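Side-chain contact in pngf-ii (Elizabethkingia meningoseptica, PDB 4R4X), which probably hydrolyses the bond that joins N-linked glycans to asparagine, releasing the sugar from glycoproteins as a peptide:N-glycosidase of the PNGase F type: residues I260-G265 with K271-Y276. Numbering follows the deposited sequence.
Sequences ISYYTG and KSLPVY
Gly265 and Ser272 bring the two backbones nearest, 5.3 Å between their CA atoms, where the chain leaving helix 262-268 passes through a short 3-10 segment and runs back beside the first helical turn toward strand 275-276. Leu273 is the main side chain of the join. The Leu273 CD2 methyl sits directly on the backbone of that turn, 3.8 Å from Gly265 CA and 3.9 Å from Ser261 O. The other methyl, Leu273 CD1, meets the Tyr262 ring from an oblique direction, 4.1 Å from Tyr262 CE1. Tyr262 reaches it because CG stands anti to the backbone N (chi1 -157°), and its hydroxyl is tied to Gln394, while Phe296 meets the same ring. Nearer the surface, Thr264 turns its methyl to the other segment, Thr264 CG2 lying 3.8 Å from Ser272 CB. The same rotamer (chi1 -38°) sets Thr264 OG1 beside the backbone N, where it takes a nearly straight bond from Ser261 N (3.1 Å from Ser261 N to Thr264 OG1, 176°). Ile260, just before the N-cap, rests its CG2 3.9 Å from Ser272 O and, more loosely, against Pro274 CD, with Tyr293 touching Ile260 and Pro274. Ser261, at the N-cap, accepts a weak bond at OG from Tyr263 N. Ser261 and Thr264 thus form a capping box at the N-terminus of a short helix, whose first turn is packed by the returning loop in the region matching the N-terminal domain of PNGase F.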
loop_
_atom_site.group_PDB
_atom_site.type_symbol
_atom_site.label_atom_id
_atom_site.label_comp_id
_atom_site.label_asym_id
_atom_site.label_seq_id
_atom_site.Cartn_x
_atom_site.Cartn_y
_atom_site.Cartn_z
ATOM N N ILE A 260 13.142 22.078 -17.520
ATOM C CA ILE A 260 14.041 20.937 -17.405
ATOM C C ILE A 260 13.563 20.008 -16.262
ATOM O O ILE A 260 13.053 20.481 -15.269
ATOM C CB ILE A 260 15.478 21.384 -17.064
ATOM C CG1 ILE A 260 15.957 22.505 -17.985
ATOM C CG2 ILE A 260 16.456 20.213 -17.172
ATOM C CD1 ILE A 260 17.251 23.154 -17.516
ATOM N N SER A 261 13.723 18.696 -16.432
ATOM C CA SER A 261 13.435 17.735 -15.375
ATOM C C SER A 261 14.538 16.693 -15.338
ATOM O O SER A 261 15.405 16.638 -16.201
ATOM C CB SER A 261 12.110 17.001 -15.635
ATOM O OG SER A 261 12.279 16.034 -16.654
ATOM N N TYR A 262 14.465 15.806 -14.360
ATOM C CA TYR A 262 15.423 14.725 -14.306
ATOM C C TYR A 262 15.337 13.847 -15.553
ATOM O O TYR A 262 16.340 13.229 -15.941
ATOM C CB TYR A 262 15.186 13.916 -13.043
ATOM C CG TYR A 262 16.361 13.118 -12.542
ATOM C CD1 TYR A 262 17.478 13.733 -12.011
ATOM C CD2 TYR A 262 16.307 11.747 -12.518
ATOM C CE1 TYR A 262 18.539 12.982 -11.505
ATOM C CE2 TYR A 262 17.349 10.984 -12.028
ATOM C CZ TYR A 262 18.460 11.604 -11.504
ATOM O OH TYR A 262 19.482 10.837 -10.991
ATOM N N TYR A 263 14.159 13.798 -16.187
ATOM C CA TYR A 263 13.961 13.061 -17.456
ATOM C C TYR A 263 14.808 13.611 -18.608
ATOM O O TYR A 263 15.284 12.857 -19.452
ATOM C CB TYR A 263 12.473 13.042 -17.853
ATOM C CG TYR A 263 12.094 12.105 -18.989
ATOM C CD1 TYR A 263 12.306 10.737 -18.886
ATOM C CD2 TYR A 263 11.467 12.587 -20.149
ATOM C CE1 TYR A 263 11.942 9.873 -19.907
ATOM C CE2 TYR A 263 11.062 11.719 -21.159
ATOM C CZ TYR A 263 11.307 10.372 -21.032
ATOM O OH TYR A 263 10.954 9.478 -22.015
ATOM N N THR A 264 15.019 14.911 -18.624
ATOM C CA THR A 264 15.954 15.517 -19.582
ATOM C C THR A 264 17.358 14.920 -19.409
ATOM O O THR A 264 18.005 14.551 -20.383
ATOM C CB THR A 264 16.042 17.037 -19.392
ATOM O OG1 THR A 264 14.742 17.547 -19.068
ATOM C CG2 THR A 264 16.563 17.693 -20.669
ATOM N N GLY A 265 17.803 14.807 -18.158
ATOM C CA GLY A 265 19.058 14.141 -17.848
ATOM C C GLY A 265 19.086 12.688 -18.295
ATOM O O GLY A 265 20.057 12.235 -18.901
ATOM N N LYS A 271 24.669 15.905 -18.799
ATOM C CA LYS A 271 25.043 17.310 -19.035
ATOM C C LYS A 271 23.832 18.252 -19.076
ATOM O O LYS A 271 23.976 19.443 -18.847
ATOM C CB LYS A 271 25.868 17.440 -20.328
ATOM C CG LYS A 271 26.552 18.791 -20.506
ATOM C CD LYS A 271 27.406 18.836 -21.772
ATOM C CE LYS A 271 28.117 20.176 -21.935
ATOM N NZ LYS A 271 28.849 20.566 -20.693
ATOM N N SER A 272 22.642 17.732 -19.357
ATOM C CA SER A 272 21.447 18.556 -19.445
ATOM C C SER A 272 20.968 19.054 -18.081
ATOM O O SER A 272 20.257 20.016 -18.016
ATOM C CB SER A 272 20.316 17.792 -20.140
ATOM O OG SER A 272 20.605 17.653 -21.511
ATOM N N LEU A 273 21.366 18.373 -17.011
ATOM C CA LEU A 273 21.016 18.766 -15.657
ATOM C C LEU A 273 21.772 20.027 -15.234
ATOM O O LEU A 273 22.938 20.198 -15.576
ATOM C CB LEU A 273 21.350 17.630 -14.690
ATOM C CG LEU A 273 20.603 16.319 -14.947
ATOM C CD1 LEU A 273 20.984 15.281 -13.902
ATOM C CD2 LEU A 273 19.096 16.555 -14.967
ATOM N N PRO A 274 21.108 20.920 -14.496
ATOM C CA PRO A 274 21.804 22.088 -13.927
ATOM C C PRO A 274 22.951 21.693 -13.001
ATOM O O PRO A 274 22.811 20.750 -12.208
ATOM C CB PRO A 274 20.718 22.803 -13.128
ATOM C CG PRO A 274 19.430 22.310 -13.651
ATOM C CD PRO A 274 19.662 20.949 -14.236
ATOM N N VAL A 275 24.073 22.405 -13.110
ATOM C CA VAL A 275 25.264 22.160 -12.279
ATOM C C VAL A 275 25.120 22.851 -10.918
ATOM O O VAL A 275 24.728 24.007 -10.843
ATOM C CB VAL A 275 26.562 22.642 -12.999
ATOM C CG1 VAL A 275 27.772 22.529 -12.096
ATOM C CG2 VAL A 275 26.824 21.827 -14.259
ATOM N N TYR A 276 25.384 22.128 -9.831
ATOM C CA TYR A 276 25.421 22.705 -8.489
ATOM C C TYR A 276 26.864 22.730 -7.986
ATOM O O TYR A 276 27.578 21.741 -8.085
ATOM C CB TYR A 276 24.552 21.889 -7.497
ATOM C CG TYR A 276 24.603 22.417 -6.064
ATOM C CD1 TYR A 276 23.915 23.573 -5.695
ATOM C CD2 TYR A 276 25.338 21.769 -5.095
ATOM C CE1 TYR A 276 23.968 24.064 -4.391
ATOM C CE2 TYR A 276 25.395 22.236 -3.793
ATOM C CZ TYR A 276 24.720 23.391 -3.445
ATOM O OH TYR A 276 24.787 23.845 -2.159
#